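PDB 3OFT: cytochrome P450 from Novosphingobium aromaticivorans, which belongs to the cytochrome P450 family and folds as a mainly helical haem protein that holds protoporphyrin IX with iron. Local coordinates for residues A[118-123]-A[142-147]; A[246-251]-A[377-382]. All coordinates share one frame; numbering follows the deposited sequence.

Overall arrangement
Two small apolar contacts show how a P450 packs helix on helix and helix on sheet. Contact 1 joins helix 107-128 to the start of helix 144-152; contact 2 joins helix 221-252 to strand 378-380 and the residue leading into it, far later in the chain. Their centres lie 19 Å apart and their nearest atoms about 6 Å apart, so they do not touch. Helix 221-252 links them all the same: it carries Leu-248 of contact 2 and, earlier, packs against Pro-145 beside contact 1. Helix 348-365 also borders both. The side chain of Leu-144 stands about 10 Å from the haem, and Thr-238 on helix 221-252 lines the hexane-2,5-diol pocket.

Contact 1 (A[118-123]-A[142-147]); sequences QAVARK and EILPLN
Val-120 and Leu-144 meet through single methyl groups, CG1 against CD1 at 3.7 Å, where helix 107-128 passes the first turn of helix 144-152. The tight part of the contact is built around these two methyls. Leu-144 has its CG anti to the backbone N (chi1 -173°), which carries the branch out toward the other helix; there CD1 also rests on the backbone of Ala-121, 3.7 Å from its CA, with the CB of Ala-121 a little farther off. The small alanine probably lets the leucine come this close to the helix backbone, and Val-357 of helix 348-365 also touches Ala-121. CG1 of Val-120 has a second partner besides Leu-144: it touches CB of Asn-147 at 3.6 Å, the valine crossing that side chain at a slant.

The other side of the contact is looser, bridged by one water. No direct hydrogen bond spans the segments; instead the water donates a hydrogen bond to Val-120 O at 2.9 Å and accepts a weak one from Asn-147 ND2 at 3.0 Å. At the other end of the same amide, OD1 is hydrogen-bonded to NE of Arg-164. The chemistry therefore divides within one residue: Asn-147 gives its CB to the apolar seam and its amide to polar partners. Van der Waals packing joins the segments directly, while the polar link between them is a single water, bound weakly on the asparagine side.

Contact 2 (A[246-251]-A[377-382]); sequences VALHLA and VTMKGG
This is a purely apolar helix-to-strand contact, set where the C-terminal part of the long helix 221-252 runs past strand 378-380 of the small antiparallel sheet and Val-377, the residue leading into it. One leucine carries the whole helical side of it. Leu-248 points toward the strand, and a chi1 of 172° turns its CG away from the backbone N; both methyls reach Val-377. CD1 faces the valine end to end, 4.0 Å from CG2, and CG1 of Val-377 comes to 4.1 Å from Leu-248 CD2, so the two branched tips mesh rather than meet at a single point. CD2 meets another partner as well: CE of Met-379 reaches it at 3.6 Å, the closest approach between the segments. The methionine gets there by length, its chain being extended beyond CG (chi2 -164°), and it lies across the leucine at about a right angle.

Leu-371 on strand 369-371 touches both Leu-248 and Val-377, and Leu-390 on strand 386-394 adds a further side chain against the leucine. Backbone bonds from Thr-378 to Thr-388 and Ala-389 hold the segment in its sheet. The arrangement is consistent with the P450 fold, helix 221-252 corresponding to the family's long central helix; here its C-terminal end packs on a small sheet built largely of strands from the end of the chain.

Contact 1 (A[118-123]-A[142-147])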
ATOM      1  N   GLN A 118      13.822  12.907  -3.542  1.00 13.66           N
ATOM      2  CA  GLN A 118      13.856  14.007  -2.568  1.00 14.44           C
ATOM      3  C   GLN A 118      13.538  15.347  -3.210  1.00 13.78           C
ATOM      4  O   GLN A 118      12.821  16.157  -2.634  1.00 14.02           O
ATOM      5  CB  GLN A 118      15.193  14.049  -1.812  1.00 14.97           C
ATOM      6  CG  GLN A 118      15.114  14.858  -0.465  1.00 18.61           C
ATOM      7  CD  GLN A 118      16.243  14.537   0.533  1.00 23.08           C
ATOM      8  OE1 GLN A 118      16.839  13.444   0.509  1.00 21.44           O
ATOM      9  NE2 GLN A 118      16.517  15.486   1.432  1.00 21.25           N
ATOM     10  N   ALA A 119      14.077  15.612  -4.395  1.00 14.11           N
ATOM     11  CA  ALA A 119      13.790  16.892  -5.064  1.00 14.78           C
ATOM     12  C   ALA A 119      12.277  17.086  -5.390  1.00 15.06           C
ATOM     13  O   ALA A 119      11.722  18.196  -5.321  1.00 14.36           O
ATOM     14  CB  ALA A 119      14.637  17.032  -6.311  1.00 15.21           C
ATOM     15  N   VAL A 120      11.617  15.988  -5.747  1.00 13.72           N
ATOM     16  CA  VAL A 120      10.171  15.996  -5.992  1.00 13.49           C
ATOM     17  C   VAL A 120       9.388  16.330  -4.707  1.00 12.16           C
ATOM     18  O   VAL A 120       8.476  17.181  -4.732  1.00 12.12           O
ATOM     19  CB  VAL A 120       9.701  14.619  -6.540  1.00 12.39           C
ATOM     20  CG1 VAL A 120       8.195  14.489  -6.427  1.00 13.88           C
ATOM     21  CG2 VAL A 120      10.136  14.484  -7.950  1.00 13.95           C
ATOM     22  N   ALA A 121       9.730  15.669  -3.602  1.00 11.57           N
ATOM     23  CA  ALA A 121       9.079  15.967  -2.312  1.00 11.21           C
ATOM     24  C   ALA A 121       9.334  17.423  -1.911  1.00 11.24           C
ATOM     25  O   ALA A 121       8.417  18.130  -1.461  1.00 10.52           O
ATOM     26  CB  ALA A 121       9.574  14.996  -1.206  1.00 12.57           C
ATOM     27  N   ARG A 122      10.562  17.896  -2.125  1.00 10.72           N
ATOM     28  CA  ARG A 122      10.906  19.274  -1.744  1.00 11.62           C
ATOM     29  C   ARG A 122      10.131  20.304  -2.538  1.00 11.95           C
ATOM     30  O   ARG A 122       9.621  21.291  -1.970  1.00 12.97           O
ATOM     31  CB  ARG A 122      12.425  19.529  -1.843  1.00 10.67           C
ATOM     32  CG  ARG A 122      12.812  21.014  -1.579  1.00 13.84           C
ATOM     33  CD  ARG A 122      14.339  21.151  -1.580  1.00 20.22           C
ATOM     34  NE  ARG A 122      14.759  22.426  -1.006  1.00 25.44           N
ATOM     35  CZ  ARG A 122      16.005  22.694  -0.619  1.00 28.22           C
ATOM     36  NH1 ARG A 122      16.968  21.789  -0.768  1.00 29.72           N
ATOM     37  NH2 ARG A 122      16.292  23.872  -0.086  1.00 29.49           N
ATOM     38  N   LYS A 123      10.047  20.092  -3.852  1.00 13.39           N
ATOM     39  CA  LYS A 123       9.307  20.996  -4.731  1.00 13.95           C
ATOM     40  C   LYS A 123       7.837  21.064  -4.284  1.00 12.32           C
ATOM     41  O   LYS A 123       7.240  22.134  -4.272  1.00 11.61           O
ATOM     42  CB  LYS A 123       9.412  20.525  -6.194  1.00 14.90           C
ATOM     43  CG  LYS A 123       8.770  21.451  -7.230  1.00 18.48           C
ATOM     44  CD  LYS A 123       8.797  20.845  -8.635  1.00 24.32           C
ATOM     45  CE  LYS A 123       8.449  21.903  -9.711  1.00 31.02           C
ATOM     46  NZ  LYS A 123       8.801  21.431 -11.087  1.00 35.71           N
ATOM     47  N   GLU A 142      -1.958  12.641  -2.095  1.00 13.20           N
ATOM     48  CA  GLU A 142      -2.454  12.082  -3.349  1.00 14.94           C
ATOM     49  C   GLU A 142      -1.737  12.640  -4.577  1.00 14.85           C
ATOM     50  O   GLU A 142      -2.090  12.259  -5.679  1.00 16.31           O
ATOM     51  CB  GLU A 142      -3.988  12.250  -3.496  1.00 16.09           C
ATOM     52  CG  GLU A 142      -4.741  11.143  -2.725  1.00 22.03           C
ATOM     53  CD  GLU A 142      -6.249  11.372  -2.451  1.00 30.12           C
ATOM     54  OE1 GLU A 142      -6.829  10.447  -1.827  1.00 35.02           O
ATOM     55  OE2 GLU A 142      -6.834  12.427  -2.803  1.00 30.97           O
ATOM     56  N   ILE A 143      -0.783  13.549  -4.387  1.00 13.75           N
ATOM     57  CA  ILE A 143      -0.080  14.171  -5.498  1.00 12.77           C
ATOM     58  C   ILE A 143       1.315  13.552  -5.600  1.00 13.12           C
ATOM     59  O   ILE A 143       1.795  13.224  -6.688  1.00 12.45           O
ATOM     60  CB  ILE A 143       0.025  15.709  -5.287  1.00 13.04           C
ATOM     61  CG1 ILE A 143      -1.364  16.353  -5.202  1.00 15.19           C
ATOM     62  CG2 ILE A 143       0.905  16.404  -6.360  1.00 13.66           C
ATOM     63  CD1 ILE A 143      -2.184  16.223  -6.487  1.00 20.02           C
ATOM     64  N   LEU A 144       1.965  13.391  -4.450  1.00 11.99           N
ATOM     65  CA  LEU A 144       3.351  12.935  -4.449  1.00 12.21           C
ATOM     66  C   LEU A 144       3.612  11.601  -5.185  1.00 11.42           C
ATOM     67  O   LEU A 144       4.585  11.518  -5.948  1.00 11.36           O
ATOM     68  CB  LEU A 144       3.916  12.886  -3.033  1.00 11.69           C
ATOM     69  CG  LEU A 144       5.429  12.577  -2.976  1.00 13.55           C
ATOM     70  CD1 LEU A 144       6.251  13.795  -3.383  1.00 13.69           C
ATOM     71  CD2 LEU A 144       5.843  12.113  -1.591  1.00 17.38           C
ATOM     72  N   PRO A 145       2.792  10.552  -4.941  1.00 11.46           N
ATOM     73  CA  PRO A 145       3.127   9.255  -5.555  1.00 11.10           C
ATOM     74  C   PRO A 145       3.101   9.292  -7.082  1.00 11.32           C
ATOM     75  O   PRO A 145       3.933   8.650  -7.711  1.00 11.16           O
ATOM     76  CB  PRO A 145       2.031   8.312  -5.018  1.00  9.54           C
ATOM     77  CG  PRO A 145       1.606   8.963  -3.695  1.00 11.04           C
ATOM     78  CD  PRO A 145       1.628  10.429  -4.038  1.00 11.25           C
ATOM     79  N   LEU A 146       2.166  10.033  -7.674  1.00 11.30           N
ATOM     80  CA  LEU A 146       2.171  10.157  -9.136  1.00 12.83           C
ATOM     81  C   LEU A 146       3.384  10.930  -9.620  1.00 12.52           C
ATOM     82  O   LEU A 146       3.998  10.499 -10.587  1.00 12.76           O
ATOM     83  CB  LEU A 146       0.881  10.775  -9.684  1.00 13.50           C
ATOM     84  CG  LEU A 146       0.856  10.814 -11.232  1.00 17.49           C
ATOM     85  CD1 LEU A 146       0.824   9.388 -11.862  1.00 18.48           C
ATOM     86  CD2 LEU A 146      -0.332  11.648 -11.752  1.00 19.97           C
ATOM     87  N   ASN A 147       3.731  12.056  -8.977  1.00 11.90           N
ATOM     88  CA  ASN A 147       4.988  12.747  -9.303  1.00 12.56           C
ATOM     89  C   ASN A 147       6.201  11.852  -9.203  1.00 11.64           C
ATOM     90  O   ASN A 147       7.111  11.895 -10.052  1.00 10.68           O
ATOM     91  CB  ASN A 147       5.222  14.016  -8.453  1.00 13.45           C
ATOM     92  CG  ASN A 147       4.230  15.121  -8.762  1.00 17.71           C
ATOM     93  OD1 ASN A 147       3.384  14.969  -9.647  1.00 17.62           O
ATOM     94  ND2 ASN A 147       4.306  16.233  -8.002  1.00 14.87           N
TER
HETATM   95  O   HOH W   1       6.699  17.737  -6.970  1.00 13.93           O

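Contact 2 (A[246-251]-A[377-382])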
ATOM      1  N   VAL A 246       1.740   9.141   8.283  1.00  6.88           N
ATOM      2  CA  VAL A 246       2.979   9.740   8.832  1.00  7.28           C
ATOM      3  C   VAL A 246       2.780  11.222   9.172  1.00  7.32           C
ATOM      4  O   VAL A 246       3.187  11.699  10.263  1.00  7.50           O
ATOM      5  CB  VAL A 246       4.156   9.528   7.886  1.00  6.69           C
ATOM      6  CG1 VAL A 246       5.346  10.405   8.377  1.00  7.03           C
ATOM      7  CG2 VAL A 246       4.546   8.000   7.899  1.00  8.02           C
ATOM      8  N   ALA A 247       2.156  11.952   8.262  1.00  6.97           N
ATOM      9  CA  ALA A 247       1.867  13.381   8.541  1.00  7.58           C
ATOM     10  C   ALA A 247       0.884  13.561   9.697  1.00  8.09           C
ATOM     11  O   ALA A 247       1.048  14.491  10.496  1.00  9.20           O
ATOM     12  CB  ALA A 247       1.335  14.118   7.284  1.00  6.80           C
ATOM     13  N   LEU A 248      -0.140  12.712   9.739  1.00  7.45           N
ATOM     14  CA  LEU A 248      -1.156  12.739  10.812  1.00  8.45           C
ATOM     15  C   LEU A 248      -0.452  12.499  12.166  1.00  8.89           C
ATOM     16  O   LEU A 248      -0.652  13.267  13.121  1.00  8.73           O
ATOM     17  CB  LEU A 248      -2.227  11.679  10.582  1.00  7.76           C
ATOM     18  CG  LEU A 248      -3.228  11.489  11.737  1.00  7.94           C
ATOM     19  CD1 LEU A 248      -3.912  12.854  12.112  1.00  7.21           C
ATOM     20  CD2 LEU A 248      -4.271  10.451  11.314  1.00 11.95           C
ATOM     21  N   HIS A 249       0.398  11.463  12.208  1.00  7.24           N
ATOM     22  CA  HIS A 249       1.188  11.189  13.409  1.00  8.27           C
ATOM     23  C   HIS A 249       1.951  12.412  13.892  1.00  7.80           C
ATOM     24  O   HIS A 249       1.842  12.784  15.101  1.00  9.14           O
ATOM     25  CB  HIS A 249       2.169  10.016  13.229  1.00  6.83           C
ATOM     26  CG  HIS A 249       3.017   9.788  14.447  1.00  9.07           C
ATOM     27  ND1 HIS A 249       2.652   8.913  15.444  1.00 12.56           N
ATOM     28  CD2 HIS A 249       4.170  10.368  14.860  1.00 13.47           C
ATOM     29  CE1 HIS A 249       3.562   8.932  16.406  1.00 12.34           C
ATOM     30  NE2 HIS A 249       4.494   9.809  16.078  1.00 11.63           N
ATOM     31  N   LEU A 250       2.728  13.026  12.999  1.00  8.18           N
ATOM     32  CA  LEU A 250       3.535  14.188  13.352  1.00  8.35           C
ATOM     33  C   LEU A 250       2.668  15.349  13.835  1.00  9.21           C
ATOM     34  O   LEU A 250       3.026  16.002  14.824  1.00  9.24           O
ATOM     35  CB  LEU A 250       4.439  14.635  12.197  1.00  9.08           C
ATOM     36  CG  LEU A 250       5.506  13.635  11.747  1.00 10.74           C
ATOM     37  CD1 LEU A 250       6.159  14.094  10.403  1.00 11.82           C
ATOM     38  CD2 LEU A 250       6.587  13.525  12.843  1.00 11.13           C
ATOM     39  N   ALA A 251       1.564  15.615  13.139  1.00  8.81           N
ATOM     40  CA  ALA A 251       0.619  16.696  13.549  1.00  9.67           C
ATOM     41  C   ALA A 251       0.065  16.471  14.963  1.00 10.76           C
ATOM     42  O   ALA A 251      -0.076  17.433  15.739  1.00 12.20           O
ATOM     43  CB  ALA A 251      -0.540  16.821  12.543  1.00  9.27           C
ATOM     44  N   VAL A 377     -10.322  15.211  11.226  1.00 17.08           N
ATOM     45  CA  VAL A 377      -9.594  14.174  10.518  1.00 16.16           C
ATOM     46  C   VAL A 377     -10.588  13.037  10.237  1.00 15.60           C
ATOM     47  O   VAL A 377     -11.243  12.543  11.174  1.00 16.01           O
ATOM     48  CB  VAL A 377      -8.454  13.606  11.397  1.00 16.80           C
ATOM     49  CG1 VAL A 377      -7.820  12.328  10.736  1.00 15.82           C
ATOM     50  CG2 VAL A 377      -7.390  14.685  11.665  1.00 17.14           C
ATOM     51  N   THR A 378     -10.721  12.645   8.967  1.00 14.71           N
ATOM     52  CA  THR A 378     -11.609  11.525   8.613  1.00 14.11           C
ATOM     53  C   THR A 378     -10.788  10.480   7.860  1.00 13.17           C
ATOM     54  O   THR A 378      -9.778  10.812   7.243  1.00 11.34           O
ATOM     55  CB  THR A 378     -12.835  11.979   7.737  1.00 13.50           C
ATOM     56  OG1 THR A 378     -12.372  12.725   6.604  1.00 18.60           O
ATOM     57  CG2 THR A 378     -13.716  12.917   8.516  1.00 18.35           C
ATOM     58  N   MET A 379     -11.232   9.229   7.914  1.00 13.03           N
ATOM     59  CA  MET A 379     -10.519   8.116   7.303  1.00 13.14           C
ATOM     60  C   MET A 379     -11.519   7.276   6.521  1.00 13.70           C
ATOM     61  O   MET A 379     -12.721   7.443   6.711  1.00 14.55           O
ATOM     62  CB  MET A 379      -9.874   7.250   8.397  1.00 13.12           C
ATOM     63  CG  MET A 379      -8.854   7.996   9.235  1.00 13.93           C
ATOM     64  SD  MET A 379      -7.811   6.884  10.172  1.00 15.03           S
ATOM     65  CE  MET A 379      -6.919   7.962  11.310  1.00 15.84           C
ATOM     66  N   LYS A 380     -11.031   6.360   5.684  1.00 12.08           N
ATOM     67  CA  LYS A 380     -11.866   5.357   5.038  1.00 12.57           C
ATOM     68  C   LYS A 380     -11.238   3.964   5.153  1.00 12.30           C
ATOM     69  O   LYS A 380     -10.040   3.815   5.509  1.00 10.87           O
ATOM     70  CB  LYS A 380     -12.099   5.711   3.561  1.00 12.76           C
ATOM     71  CG  LYS A 380     -10.805   5.694   2.726  1.00 13.57           C
ATOM     72  CD  LYS A 380     -11.127   5.786   1.257  1.00 21.97           C
ATOM     73  CE  LYS A 380      -9.977   6.379   0.481  1.00 26.89           C
ATOM     74  NZ  LYS A 380      -9.125   5.324  -0.063  1.00 28.02           N
ATOM     75  N   GLY A 381     -12.044   2.939   4.853  1.00 12.14           N
ATOM     76  CA  GLY A 381     -11.590   1.547   4.942  1.00 12.20           C
ATOM     77  C   GLY A 381     -11.339   1.014   3.547  1.00 12.76           C
ATOM     78  O   GLY A 381     -10.734   1.695   2.742  1.00 14.83           O
ATOM     79  N   GLY A 382     -11.808  -0.187   3.228  1.00 12.70           N
ATOM     80  CA  GLY A 382     -11.423  -0.824   1.926  1.00 12.15           C
ATOM     81  C   GLY A 382     -10.075  -1.538   2.012  1.00 11.74           C
ATOM     82  O   GLY A 382      -9.509  -1.671   3.103  1.00 10.66           O
TER